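Local structure of protein CT_858 (Chlamydia trachomatis, 3DOR) at residues F100-T105 and R544-S549; L147-S152 and L157-P162; E386-N391 and Q410-L415; H366-T371 and R420-C425. The protein is the secreted chlamydial protease CPAF, probably a serine-type endopeptidase that cuts within polypeptide chains. All coordinates share one frame; numbering follows the deposited sequence.

Interaction 1: F100-T105 and R544-S549; sequences FVDIMT and RYKGYS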
loop_
_atom_site.group_PDB
_atom_site.type_symbol
_atom_site.label_atom_id
_atom_site.label_comp_id
_atom_site.label_asym_id
_atom_site.label_seq_id
_atom_site.Cartn_x
_atom_site.Cartn_y
_atom_site.Cartn_z
ATOM N N PHE B 100 -17.816 36.476 0.861
ATOM C CA PHE B 100 -16.674 36.137 0.031
ATOM C C PHE B 100 -15.442 36.645 0.787
ATOM O O PHE B 100 -15.389 37.818 1.166
ATOM C CB PHE B 100 -16.767 36.831 -1.338
ATOM C CG PHE B 100 -17.801 36.231 -2.263
ATOM C CD1 PHE B 100 -19.129 36.639 -2.206
ATOM C CD2 PHE B 100 -17.446 35.242 -3.171
ATOM C CE1 PHE B 100 -20.089 36.073 -3.038
ATOM C CE2 PHE B 100 -18.396 34.665 -4.007
ATOM C CZ PHE B 100 -19.723 35.080 -3.942
ATOM N N VAL B 101 -14.477 35.765 1.040
ATOM C CA VAL B 101 -13.257 36.169 1.738
ATOM C C VAL B 101 -12.055 36.076 0.820
ATOM O O VAL B 101 -10.948 36.457 1.197
ATOM C CB VAL B 101 -12.977 35.316 2.993
ATOM C CG1 VAL B 101 -14.006 35.625 4.064
ATOM C CG2 VAL B 101 -12.982 33.828 2.629
ATOM N N ASP B 102 -12.266 35.566 -0.388
ATOM C CA ASP B 102 -11.175 35.482 -1.339
ATOM C C ASP B 102 -11.648 35.344 -2.782
ATOM O O ASP B 102 -12.634 34.662 -3.070
ATOM C CB ASP B 102 -10.239 34.331 -0.972
ATOM C CG ASP B 102 -8.819 34.559 -1.463
ATOM O OD1 ASP B 102 -8.517 35.689 -1.907
ATOM O OD2 ASP B 102 -8.007 33.614 -1.393
ATOM N N ILE B 103 -10.927 36.020 -3.675
ATOM C CA ILE B 103 -11.205 36.014 -5.105
ATOM C C ILE B 103 -9.910 35.572 -5.783
ATOM O O ILE B 103 -8.862 36.191 -5.584
ATOM C CB ILE B 103 -11.570 37.429 -5.605
ATOM C CG1 ILE B 103 -12.694 38.024 -4.747
ATOM C CG2 ILE B 103 -11.979 37.371 -7.068
ATOM C CD1 ILE B 103 -13.954 37.192 -4.707
ATOM N N MET B 104 -9.969 34.509 -6.579
ATOM C CA MET B 104 -8.764 34.013 -7.237
ATOM C C MET B 104 -8.795 34.050 -8.764
ATOM O O MET B 104 -8.392 33.093 -9.420
ATOM C CB MET B 104 -8.463 32.583 -6.775
ATOM C CG MET B 104 -8.276 32.422 -5.266
ATOM S SD MET B 104 -9.830 32.418 -4.338
ATOM C CE MET B 104 -10.264 30.696 -4.418
ATOM N N THR B 105 -9.265 35.155 -9.326
ATOM C CA THR B 105 -9.325 35.308 -10.773
ATOM C C THR B 105 -9.110 36.777 -11.126
ATOM O O THR B 105 -9.064 37.622 -10.236
ATOM C CB THR B 105 -10.678 34.826 -11.333
ATOM O OG1 THR B 105 -10.695 35.013 -12.752
ATOM C CG2 THR B 105 -11.820 35.589 -10.703
ATOM N N ARG B 544 -15.984 40.234 7.156
ATOM C CA ARG B 544 -16.187 41.213 6.095
ATOM C C ARG B 544 -14.920 41.666 5.370
ATOM O O ARG B 544 -14.846 41.566 4.147
ATOM C CB ARG B 544 -16.963 42.433 6.602
ATOM C CG ARG B 544 -17.354 43.373 5.462
ATOM C CD ARG B 544 -18.452 44.370 5.836
ATOM N NE ARG B 544 -19.713 43.728 6.214
ATOM C CZ ARG B 544 -20.109 43.529 7.471
ATOM N NH1 ARG B 544 -19.347 43.918 8.486
ATOM N NH2 ARG B 544 -21.280 42.954 7.714
ATOM N N TYR B 545 -13.921 42.153 6.096
ATOM C CA TYR B 545 -12.702 42.599 5.427
ATOM C C TYR B 545 -11.447 41.838 5.869
ATOM O O TYR B 545 -10.330 42.343 5.784
ATOM C CB TYR B 545 -12.536 44.114 5.616
ATOM C CG TYR B 545 -13.672 44.919 4.990
ATOM C CD1 TYR B 545 -14.130 46.099 5.578
ATOM C CD2 TYR B 545 -14.309 44.476 3.827
ATOM C CE1 TYR B 545 -15.203 46.815 5.024
ATOM C CE2 TYR B 545 -15.377 45.183 3.267
ATOM C CZ TYR B 545 -15.821 46.348 3.871
ATOM O OH TYR B 545 -16.887 47.031 3.324
ATOM N N LYS B 546 -11.650 40.615 6.341
ATOM C CA LYS B 546 -10.555 39.750 6.762
ATOM C C LYS B 546 -9.634 40.286 7.849
ATOM O O LYS B 546 -8.468 39.903 7.902
ATOM C CB LYS B 546 -9.718 39.375 5.539
ATOM C CG LYS B 546 -10.491 38.540 4.550
ATOM C CD LYS B 546 -10.024 38.765 3.124
ATOM C CE LYS B 546 -8.710 38.095 2.840
ATOM N NZ LYS B 546 -8.456 38.105 1.373
ATOM N N GLY B 547 -10.154 41.150 8.715
ATOM C CA GLY B 547 -9.337 41.702 9.779
ATOM C C GLY B 547 -9.393 40.920 11.081
ATOM O O GLY B 547 -8.424 40.918 11.838
ATOM N N TYR B 548 -10.519 40.260 11.343
ATOM C CA TYR B 548 -10.704 39.479 12.566
ATOM C C TYR B 548 -10.271 40.264 13.799
ATOM O O TYR B 548 -9.746 39.688 14.763
ATOM C CB TYR B 548 -9.906 38.170 12.502
ATOM C CG TYR B 548 -10.208 37.329 11.288
ATOM C CD1 TYR B 548 -9.536 37.545 10.089
ATOM C CD2 TYR B 548 -11.219 36.366 11.318
ATOM C CE1 TYR B 548 -9.859 36.836 8.943
ATOM C CE2 TYR B 548 -11.562 35.642 10.168
ATOM C CZ TYR B 548 -10.878 35.890 8.986
ATOM O OH TYR B 548 -11.235 35.227 7.837
ATOM N N SER B 549 -10.496 41.573 13.784
ATOM C CA SER B 549 -10.075 42.392 14.908
ATOM C C SER B 549 -10.888 42.112 16.155
ATOM O O SER B 549 -10.362 42.180 17.259
ATOM C CB SER B 549 -10.117 43.892 14.541
ATOM O OG SER B 549 -11.433 44.335 14.275
#
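K546 reaches from the loop between helices 540-544 and 549-564 to V101, at the end of a strand in the PDZ-like part of the chain, and the lysine shows how a long side chain can serve two kinds of contact along its length. It leaves the backbone with CB aimed at the strand. CG, set anti to the carbonyl carbon (chi1 -65°), lies 4.4 Å from CB of V101, a loose touch of aliphatic carbons. CD of K546 lies 3.1 Å from O of V101, and the bend at chi3 (75°) then keeps CE and NZ beside the same oxygen. The ammonium completes the curl with a hydrogen bond of 3.0 Å from NZ of K546 to O of V101. The donor stands nearly in line with the C=O bond, at a C=O...N angle of 160°. NZ of K546 also lies 4.1 Å from OD1 of D102, too far for a salt bridge. That carboxylate oxygen accepts a weak bond from the backbone N of I103.

V101 and D102 both face T89 of strand 83-92 in a classic beta bulge. Beyond them V101 packs on I543, and the hydroxyl of Y548 bonds Q91, further ties between this loop and the sheet. The chemistry implies one directed bond to a backbone oxygen, supported by an aliphatic stem and probably favoured electrostatically by the nearby aspartate.

Interaction 2: L147-S152 and L157-P162; sequences LRTLFS and LGHKVP. With SO4 (sulfate ion), chain M.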
loop_
_atom_site.group_PDB
_atom_site.type_symbol
_atom_site.label_atom_id
_atom_site.label_comp_id
_atom_site.label_asym_id
_atom_site.label_seq_id
_atom_site.Cartn_x
_atom_site.Cartn_y
_atom_site.Cartn_z
ATOM N N LEU B 147 -19.727 23.518 2.572
ATOM C CA LEU B 147 -19.288 24.764 1.960
ATOM C C LEU B 147 -18.042 24.528 1.108
ATOM O O LEU B 147 -17.904 25.118 0.037
ATOM C CB LEU B 147 -18.971 25.798 3.037
ATOM C CG LEU B 147 -19.562 27.200 2.894
ATOM C CD1 LEU B 147 -18.690 28.164 3.680
ATOM C CD2 LEU B 147 -19.633 27.623 1.433
ATOM N N ARG B 148 -17.138 23.672 1.588
ATOM C CA ARG B 148 -15.909 23.361 0.857
ATOM C C ARG B 148 -16.223 22.924 -0.561
ATOM O O ARG B 148 -15.469 23.215 -1.494
ATOM C CB ARG B 148 -15.131 22.214 1.519
ATOM C CG ARG B 148 -14.412 22.527 2.820
ATOM C CD ARG B 148 -13.429 21.397 3.131
ATOM N NE ARG B 148 -12.472 21.238 2.036
ATOM C CZ ARG B 148 -11.524 20.308 1.976
ATOM N NH1 ARG B 148 -11.391 19.425 2.956
ATOM N NH2 ARG B 148 -10.696 20.268 0.939
ATOM N N THR B 149 -17.335 22.213 -0.720
ATOM C CA THR B 149 -17.724 21.711 -2.031
ATOM C C THR B 149 -18.634 22.640 -2.844
ATOM O O THR B 149 -18.897 22.379 -4.023
ATOM C CB THR B 149 -18.403 20.333 -1.893
ATOM O OG1 THR B 149 -19.668 20.484 -1.242
ATOM C CG2 THR B 149 -17.529 19.396 -1.054
ATOM N N LEU B 150 -19.106 23.720 -2.230
ATOM C CA LEU B 150 -19.988 24.657 -2.927
ATOM C C LEU B 150 -19.387 25.050 -4.281
ATOM O O LEU B 150 -20.053 24.971 -5.309
ATOM C CB LEU B 150 -20.216 25.915 -2.077
ATOM C CG LEU B 150 -21.500 26.724 -2.317
ATOM C CD1 LEU B 150 -21.330 28.119 -1.739
ATOM C CD2 LEU B 150 -21.804 26.824 -3.784
ATOM N N PHE B 151 -18.123 25.458 -4.287
ATOM C CA PHE B 151 -17.473 25.848 -5.535
ATOM C C PHE B 151 -16.450 24.835 -6.049
ATOM O O PHE B 151 -15.596 25.168 -6.869
ATOM C CB PHE B 151 -16.810 27.217 -5.367
ATOM C CG PHE B 151 -17.789 28.347 -5.183
ATOM C CD1 PHE B 151 -17.533 29.360 -4.271
ATOM C CD2 PHE B 151 -18.954 28.413 -5.938
ATOM C CE1 PHE B 151 -18.424 30.427 -4.114
ATOM C CE2 PHE B 151 -19.852 29.475 -5.788
ATOM C CZ PHE B 151 -19.584 30.482 -4.875
ATOM N N SER B 152 -16.544 23.594 -5.588
ATOM C CA SER B 152 -15.606 22.562 -6.028
ATOM C C SER B 152 -16.297 21.203 -6.071
ATOM O O SER B 152 -16.467 20.549 -5.040
ATOM C CB SER B 152 -14.399 22.518 -5.078
ATOM O OG SER B 152 -13.380 21.687 -5.595
ATOM N N LEU B 157 -14.940 12.304 -6.026
ATOM C CA LEU B 157 -15.509 12.154 -4.702
ATOM C C LEU B 157 -16.976 11.717 -4.774
ATOM O O LEU B 157 -17.669 11.650 -3.754
ATOM C CB LEU B 157 -15.372 13.467 -3.926
ATOM C CG LEU B 157 -13.929 13.925 -3.664
ATOM C CD1 LEU B 157 -13.916 15.238 -2.872
ATOM C CD2 LEU B 157 -13.199 12.834 -2.889
ATOM N N GLY B 158 -17.443 11.417 -5.983
ATOM C CA GLY B 158 -18.821 10.986 -6.145
ATOM C C GLY B 158 -19.829 12.118 -6.299
ATOM O O GLY B 158 -21.040 11.898 -6.164
ATOM N N HIS B 159 -19.340 13.326 -6.576
ATOM C CA HIS B 159 -20.225 14.470 -6.763
ATOM C C HIS B 159 -20.774 14.473 -8.181
ATOM O O HIS B 159 -20.142 13.959 -9.099
ATOM C CB HIS B 159 -19.491 15.813 -6.611
ATOM C CG HIS B 159 -18.782 15.998 -5.310
ATOM N ND1 HIS B 159 -19.140 15.330 -4.159
ATOM C CD2 HIS B 159 -17.766 16.826 -4.966
ATOM C CE1 HIS B 159 -18.378 15.740 -3.161
ATOM N NE2 HIS B 159 -17.536 16.647 -3.625
ATOM N N LYS B 160 -21.949 15.063 -8.356
ATOM C CA LYS B 160 -22.509 15.217 -9.691
ATOM C C LYS B 160 -21.760 16.474 -10.109
ATOM O O LYS B 160 -21.690 17.425 -9.335
ATOM C CB LYS B 160 -24.004 15.530 -9.635
ATOM C CG LYS B 160 -24.888 14.382 -9.201
ATOM C CD LYS B 160 -26.349 14.816 -9.234
ATOM C CE LYS B 160 -27.289 13.663 -8.930
ATOM N NZ LYS B 160 -28.693 14.143 -8.803
ATOM N N VAL B 161 -21.186 16.491 -11.301
ATOM C CA VAL B 161 -20.443 17.667 -11.732
ATOM C C VAL B 161 -21.222 18.574 -12.680
ATOM O O VAL B 161 -21.643 18.149 -13.756
ATOM C CB VAL B 161 -19.121 17.265 -12.426
ATOM C CG1 VAL B 161 -18.345 18.510 -12.828
ATOM C CG2 VAL B 161 -18.289 16.395 -11.499
ATOM N N PRO B 162 -21.428 19.842 -12.288
ATOM C CA PRO B 162 -22.153 20.809 -13.118
ATOM C C PRO B 162 -21.181 21.446 -14.105
ATOM O O PRO B 162 -19.979 21.192 -14.050
ATOM C CB PRO B 162 -22.655 21.819 -12.097
ATOM C CG PRO B 162 -21.490 21.890 -11.141
ATOM C CD PRO B 162 -21.139 20.410 -10.957
HETATM S S SO4 M . -9.927 23.533 1.217
HETATM O O1 SO4 M . -9.668 24.866 0.566
HETATM O O2 SO4 M . -9.168 22.483 0.475
HETATM O O3 SO4 M . -9.475 23.528 2.643
HETATM O O4 SO4 M . -11.412 23.296 1.161
#
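T149 and H159 meet through a methyl and an imidazole, a small surface contact that illustrates how a loop can lean on a helix without a direct polar bond. CG2 of T149 touches NE2 of H159 at 3.8 Å, approaching the ring obliquely, and the two side chains cross at about a right angle. Further along the segment of T149, the backbone adds a second neighbour: O of S152 lies 3.9 Å from CD2 of H159, also oblique to the ring.

In the next shell, CB of L157 sits over one face of the H159 imidazole, offset toward its rim. The threonine is fixed from its own helix. Its OG1 lies between the backbone N and the carbonyl carbon (chi1 68°) and bonds the carbonyl of A146, which turns CG2 to the histidine. Within the segment, L150 N bonds L147 O and S152 N bonds T149 O. R148 has a different partner, a sulfate probably from the crystallisation liquor; O3 of this ion lies over one face of the guanidinium.

Further out, F151 and L150 pack on L116 of strand 115-119, and F151 also touches L86 and V90 of strand 83-92. V161 and P162 pack on A84, V161 also on Y186 and P162 on W184 of strand 177-187, placing the contact where helix 140-150 and the loop before strand 165-171 border the PDZ-like sheet.

Interaction 3: E386-N391 and Q410-L415; sequences ENVDTN and QVAEYL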
loop_
_atom_site.group_PDB
_atom_site.type_symbol
_atom_site.label_atom_id
_atom_site.label_comp_id
_atom_site.label_asym_id
_atom_site.label_seq_id
_atom_site.Cartn_x
_atom_site.Cartn_y
_atom_site.Cartn_z
ATOM N N GLU B 386 11.036 -8.004 22.731
ATOM C CA GLU B 386 11.228 -9.146 23.606
ATOM C C GLU B 386 12.340 -8.961 24.642
ATOM O O GLU B 386 12.104 -9.122 25.842
ATOM C CB GLU B 386 11.514 -10.385 22.761
ATOM C CG GLU B 386 11.353 -11.696 23.505
ATOM C CD GLU B 386 11.592 -12.894 22.612
ATOM O OE1 GLU B 386 10.954 -12.967 21.537
ATOM O OE2 GLU B 386 12.417 -13.761 22.985
ATOM N N ASN B 387 13.540 -8.602 24.190
ATOM C CA ASN B 387 14.661 -8.445 25.112
ATOM C C ASN B 387 15.120 -7.023 25.415
ATOM O O ASN B 387 16.318 -6.775 25.595
ATOM C CB ASN B 387 15.850 -9.265 24.610
ATOM C CG ASN B 387 15.544 -10.747 24.551
ATOM O OD1 ASN B 387 15.663 -11.371 23.501
ATOM N ND2 ASN B 387 15.140 -11.318 25.685
ATOM N N VAL B 388 14.174 -6.094 25.482
ATOM C CA VAL B 388 14.501 -4.710 25.786
ATOM C C VAL B 388 14.220 -4.472 27.261
ATOM O O VAL B 388 13.071 -4.559 27.697
ATOM C CB VAL B 388 13.659 -3.737 24.929
ATOM C CG1 VAL B 388 13.842 -2.308 25.414
ATOM C CG2 VAL B 388 14.080 -3.845 23.480
ATOM N N ASP B 389 15.272 -4.187 28.026
ATOM C CA ASP B 389 15.142 -3.938 29.463
ATOM C C ASP B 389 15.754 -2.598 29.863
ATOM O O ASP B 389 15.710 -2.227 31.035
ATOM C CB ASP B 389 15.845 -5.027 30.291
ATOM C CG ASP B 389 15.796 -6.391 29.641
ATOM O OD1 ASP B 389 14.690 -6.838 29.268
ATOM O OD2 ASP B 389 16.871 -7.021 29.515
ATOM N N THR B 390 16.334 -1.883 28.904
ATOM C CA THR B 390 16.966 -0.597 29.205
ATOM C C THR B 390 16.648 0.477 28.167
ATOM O O THR B 390 16.129 0.184 27.080
ATOM C CB THR B 390 18.493 -0.734 29.261
ATOM O OG1 THR B 390 18.997 -0.932 27.935
ATOM C CG2 THR B 390 18.898 -1.933 30.119
ATOM N N ASN B 391 16.980 1.723 28.504
ATOM C CA ASN B 391 16.750 2.831 27.597
ATOM C C ASN B 391 17.545 2.665 26.309
ATOM O O ASN B 391 16.995 2.806 25.217
ATOM C CB ASN B 391 17.127 4.163 28.253
ATOM C CG ASN B 391 16.188 4.548 29.377
ATOM O OD1 ASN B 391 14.974 4.363 29.278
ATOM N ND2 ASN B 391 16.744 5.102 30.450
ATOM N N GLN B 410 10.160 3.301 29.034
ATOM C CA GLN B 410 8.744 3.527 29.310
ATOM C C GLN B 410 7.950 3.333 28.025
ATOM O O GLN B 410 6.874 2.738 28.022
ATOM C CB GLN B 410 8.526 4.949 29.845
ATOM C CG GLN B 410 7.056 5.333 30.042
ATOM C CD GLN B 410 6.278 4.314 30.876
ATOM O OE1 GLN B 410 5.977 3.205 30.416
ATOM N NE2 GLN B 410 5.954 4.687 32.110
ATOM N N VAL B 411 8.504 3.835 26.930
ATOM C CA VAL B 411 7.871 3.713 25.631
ATOM C C VAL B 411 7.844 2.245 25.219
ATOM O O VAL B 411 6.810 1.745 24.762
ATOM C CB VAL B 411 8.619 4.570 24.580
ATOM C CG1 VAL B 411 8.148 4.230 23.180
ATOM C CG2 VAL B 411 8.374 6.055 24.872
ATOM N N ALA B 412 8.967 1.553 25.395
ATOM C CA ALA B 412 9.043 0.136 25.046
ATOM C C ALA B 412 8.016 -0.636 25.867
ATOM O O ALA B 412 7.309 -1.487 25.341
ATOM C CB ALA B 412 10.453 -0.409 25.305
ATOM N N GLU B 413 7.924 -0.322 27.157
ATOM C CA GLU B 413 6.969 -0.990 28.026
ATOM C C GLU B 413 5.530 -0.703 27.609
ATOM O O GLU B 413 4.668 -1.570 27.733
ATOM C CB GLU B 413 7.188 -0.573 29.483
ATOM C CG GLU B 413 8.488 -1.108 30.075
ATOM C CD GLU B 413 8.607 -2.620 29.926
ATOM O OE1 GLU B 413 7.627 -3.322 30.253
ATOM O OE2 GLU B 413 9.671 -3.113 29.487
ATOM N N TYR B 414 5.267 0.507 27.121
ATOM C CA TYR B 414 3.921 0.854 26.668
ATOM C C TYR B 414 3.571 -0.002 25.461
ATOM O O TYR B 414 2.472 -0.548 25.377
ATOM C CB TYR B 414 3.830 2.330 26.261
ATOM C CG TYR B 414 3.590 3.304 27.391
ATOM C CD1 TYR B 414 4.040 4.619 27.291
ATOM C CD2 TYR B 414 2.878 2.936 28.539
ATOM C CE1 TYR B 414 3.789 5.547 28.293
ATOM C CE2 TYR B 414 2.621 3.860 29.551
ATOM C CZ TYR B 414 3.081 5.169 29.416
ATOM O OH TYR B 414 2.833 6.117 30.388
ATOM N N LEU B 415 4.511 -0.104 24.523
ATOM C CA LEU B 415 4.300 -0.881 23.307
ATOM C C LEU B 415 4.045 -2.361 23.612
ATOM O O LEU B 415 3.202 -2.998 22.973
ATOM C CB LEU B 415 5.495 -0.713 22.364
ATOM C CG LEU B 415 5.647 0.696 21.778
ATOM C CD1 LEU B 415 6.997 0.839 21.091
ATOM C CD2 LEU B 415 4.518 0.967 20.803
HETATM O O HOH W 1 12.266 5.106 30.756
#
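OD1 of N391 accepts two bonds, one from the backbone N of L409 and one from a water that bridges to the other segment. The water lies 3.2 Å from OD1 of N391 and accepts in turn from N of Q410, at 3.3 Å. The asparagine thus ties the start of helix 391-398 to the first turn of helix 409-428. Apolar contact follows: CG1 of V388, anti to its own backbone N (chi1 171°), meets CB of A412 at 3.9 Å, methyl against methyl, and S394 lies against both residues. At the margin, E413 folds back at chi2 and brings OE2 to 4.1 Å from O of V388, but this carboxylate is engaged by K416 in a salt bridge. T390 caps helix 391-398 through OG1 to the backbone N of E393, while OE2 of E393 accepts a bond from the backbone N of D389. A threonine N-cap is a standard helix start, here in the loop between helices 372-384 and 391-398 of the peptidase S41 region.

Interaction 4: H366-T371 and R420-C425; sequences HRMILT and RQVLNC. With SO4 (sulfate ion), chain P.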
loop_
_atom_site.group_PDB
_atom_site.type_symbol
_atom_site.label_atom_id
_atom_site.label_comp_id
_atom_site.label_asym_id
_atom_site.label_seq_id
_atom_site.Cartn_x
_atom_site.Cartn_y
_atom_site.Cartn_z
ATOM N N HIS B 366 -8.561 4.238 23.033
ATOM C CA HIS B 366 -9.369 3.885 21.869
ATOM C C HIS B 366 -10.049 2.513 21.932
ATOM O O HIS B 366 -9.429 1.530 22.335
ATOM C CB HIS B 366 -8.503 3.935 20.610
ATOM C CG HIS B 366 -8.181 5.321 20.145
ATOM N ND1 HIS B 366 -8.532 5.784 18.892
ATOM C CD2 HIS B 366 -7.525 6.338 20.751
ATOM C CE1 HIS B 366 -8.105 7.024 18.750
ATOM N NE2 HIS B 366 -7.490 7.386 19.863
ATOM N N ARG B 367 -11.320 2.459 21.537
ATOM C CA ARG B 367 -12.071 1.194 21.489
ATOM C C ARG B 367 -11.810 0.729 20.051
ATOM O O ARG B 367 -12.159 1.431 19.099
ATOM C CB ARG B 367 -13.582 1.421 21.671
ATOM C CG ARG B 367 -14.023 2.210 22.901
ATOM C CD ARG B 367 -14.278 1.345 24.117
ATOM N NE ARG B 367 -15.132 0.184 23.848
ATOM C CZ ARG B 367 -16.458 0.151 23.953
ATOM N NH1 ARG B 367 -17.138 1.229 24.324
ATOM N NH2 ARG B 367 -17.105 -0.983 23.704
ATOM N N MET B 368 -11.217 -0.446 19.884
ATOM C CA MET B 368 -10.869 -0.927 18.548
ATOM C C MET B 368 -11.628 -2.142 18.007
ATOM O O MET B 368 -12.092 -2.979 18.772
ATOM C CB MET B 368 -9.369 -1.244 18.528
ATOM C CG MET B 368 -8.456 -0.051 18.802
ATOM S SD MET B 368 -6.967 -0.533 19.722
ATOM C CE MET B 368 -6.100 -1.483 18.490
ATOM N N ILE B 369 -11.772 -2.217 16.684
ATOM C CA ILE B 369 -12.393 -3.390 16.058
ATOM C C ILE B 369 -11.191 -4.237 15.651
ATOM O O ILE B 369 -10.257 -3.731 15.026
ATOM C CB ILE B 369 -13.191 -3.081 14.775
ATOM C CG1 ILE B 369 -14.449 -2.291 15.106
ATOM C CG2 ILE B 369 -13.636 -4.391 14.132
ATOM C CD1 ILE B 369 -15.606 -2.553 14.116
ATOM N N LEU B 370 -11.220 -5.522 15.972
ATOM C CA LEU B 370 -10.070 -6.368 15.682
ATOM C C LEU B 370 -10.257 -7.513 14.696
ATOM O O LEU B 370 -11.313 -8.139 14.636
ATOM C CB LEU B 370 -9.524 -6.933 17.000
ATOM C CG LEU B 370 -9.173 -5.944 18.120
ATOM C CD1 LEU B 370 -8.864 -6.701 19.410
ATOM C CD2 LEU B 370 -7.978 -5.076 17.708
ATOM N N THR B 371 -9.196 -7.765 13.925
ATOM C CA THR B 371 -9.120 -8.861 12.953
ATOM C C THR B 371 -7.723 -9.445 13.189
ATOM O O THR B 371 -6.903 -8.842 13.885
ATOM C CB THR B 371 -9.234 -8.394 11.465
ATOM O OG1 THR B 371 -8.112 -7.574 11.123
ATOM C CG2 THR B 371 -10.521 -7.616 11.236
ATOM N N ARG B 420 -0.030 -6.990 24.518
ATOM C CA ARG B 420 -0.738 -7.876 25.434
ATOM C C ARG B 420 -2.227 -7.589 25.513
ATOM O O ARG B 420 -3.035 -8.518 25.542
ATOM C CB ARG B 420 -0.167 -7.769 26.844
ATOM C CG ARG B 420 1.274 -8.176 26.978
ATOM C CD ARG B 420 1.725 -7.934 28.404
ATOM N NE ARG B 420 3.164 -7.736 28.469
ATOM C CZ ARG B 420 3.741 -6.695 29.055
ATOM N NH1 ARG B 420 2.991 -5.760 29.626
ATOM N NH2 ARG B 420 5.066 -6.590 29.070
ATOM N N GLN B 421 -2.600 -6.311 25.563
ATOM C CA GLN B 421 -4.017 -5.966 25.676
ATOM C C GLN B 421 -4.788 -6.356 24.428
ATOM O O GLN B 421 -5.935 -6.799 24.516
ATOM C CB GLN B 421 -4.198 -4.473 25.961
ATOM C CG GLN B 421 -3.652 -4.019 27.306
ATOM C CD GLN B 421 -3.832 -2.522 27.513
ATOM O OE1 GLN B 421 -4.955 -2.008 27.456
ATOM N NE2 GLN B 421 -2.729 -1.817 27.753
ATOM N N VAL B 422 -4.171 -6.187 23.265
ATOM C CA VAL B 422 -4.824 -6.565 22.020
ATOM C C VAL B 422 -4.989 -8.087 21.987
ATOM O O VAL B 422 -6.069 -8.597 21.689
ATOM C CB VAL B 422 -4.010 -6.101 20.786
ATOM C CG1 VAL B 422 -4.632 -6.645 19.500
ATOM C CG2 VAL B 422 -3.993 -4.582 20.737
ATOM N N LEU B 423 -3.921 -8.810 22.309
ATOM C CA LEU B 423 -3.976 -10.271 22.318
ATOM C C LEU B 423 -5.007 -10.763 23.334
ATOM O O LEU B 423 -5.702 -11.749 23.100
ATOM C CB LEU B 423 -2.606 -10.856 22.668
ATOM C CG LEU B 423 -1.487 -10.684 21.640
ATOM C CD1 LEU B 423 -0.169 -11.175 22.236
ATOM C CD2 LEU B 423 -1.831 -11.462 20.365
ATOM N N ASN B 424 -5.100 -10.064 24.463
ATOM C CA ASN B 424 -6.044 -10.434 25.510
ATOM C C ASN B 424 -7.481 -10.223 25.022
ATOM O O ASN B 424 -8.349 -11.064 25.251
ATOM C CB ASN B 424 -5.774 -9.615 26.776
ATOM C CG ASN B 424 -6.455 -10.195 28.003
ATOM O OD1 ASN B 424 -6.205 -11.340 28.383
ATOM N ND2 ASN B 424 -7.325 -9.407 28.629
ATOM N N CYS B 425 -7.733 -9.106 24.343
ATOM C CA CYS B 425 -9.068 -8.831 23.816
ATOM C C CYS B 425 -9.448 -9.879 22.786
ATOM O O CYS B 425 -10.580 -10.372 22.769
ATOM C CB CYS B 425 -9.124 -7.459 23.153
ATOM S SG CYS B 425 -9.158 -6.121 24.312
HETATM S S SO4 P . -0.712 -5.096 30.730
HETATM O O1 SO4 P . -1.861 -4.198 30.352
HETATM O O2 SO4 P . 0.560 -4.300 30.661
HETATM O O3 SO4 P . -0.848 -5.602 32.140
HETATM O O4 SO4 P . -0.718 -6.255 29.788
#
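L370 points its branched end at helix 409-428, where strand 361-368 and the extended residues after it lie against that helix in the peptidase S41 region, a family of the ClpP/crotonase clan. With CG anti to the carbonyl carbon (chi1 -54°) the fork is carried to the helix, and its two methyls take different partners. CD1 goes to C425, 3.8 Å from its CB, and also passes 4.1 Å from O of V422. CD2 instead meets CG1 of V422 at 4.1 Å, and the two side chains lie obliquely to each other. M368, likewise directed at the helix, adds a looser touch from its terminal methyl to the other branch of V422. V422 is thus met by two residues, M368 and L370, alternate along an extended chain.

All four touching residues are buried. V422 is also backed by A378 of helix 372-384, F418 lies against M368 and W426 against L370. On the other side of the extended segment, NH2 of R367 bonds O of Q205 of the second subunit, and I369 packs on R504 of that subunit. T371 closes the segment as the N-cap of helix 372-384.

On the helix, R420 turns to a sulfate probably from the crystallisation liquor. The ion also bonds S417 and lies at the edge of the guanidinium, where NH1 of R420 donates a weak bond of 3.0 Å to O2 of the sulfate.

In the fold
The four contacts differ in burial and in chemistry. Interactions 3 and 4 are buried and both use helix 409-428; interaction 4 is apolar across its segments, whereas interaction 3 adds a bridging water to one aliphatic touch. Their centres lie about 20 Å apart, interaction 3 nested inside the chain loop closed by interaction 4. Interaction 2 is a surface contact without polar bonding between its segments, and interaction 1, partly buried, is the one with a direct hydrogen bond across. Those two meet in the PDZ-like part, where CE2 of F100 lies 4.2 Å from CE1 of F151. Interaction 1 spans the longest chain separation and encloses the others, while interaction 4 alone borders the second subunit.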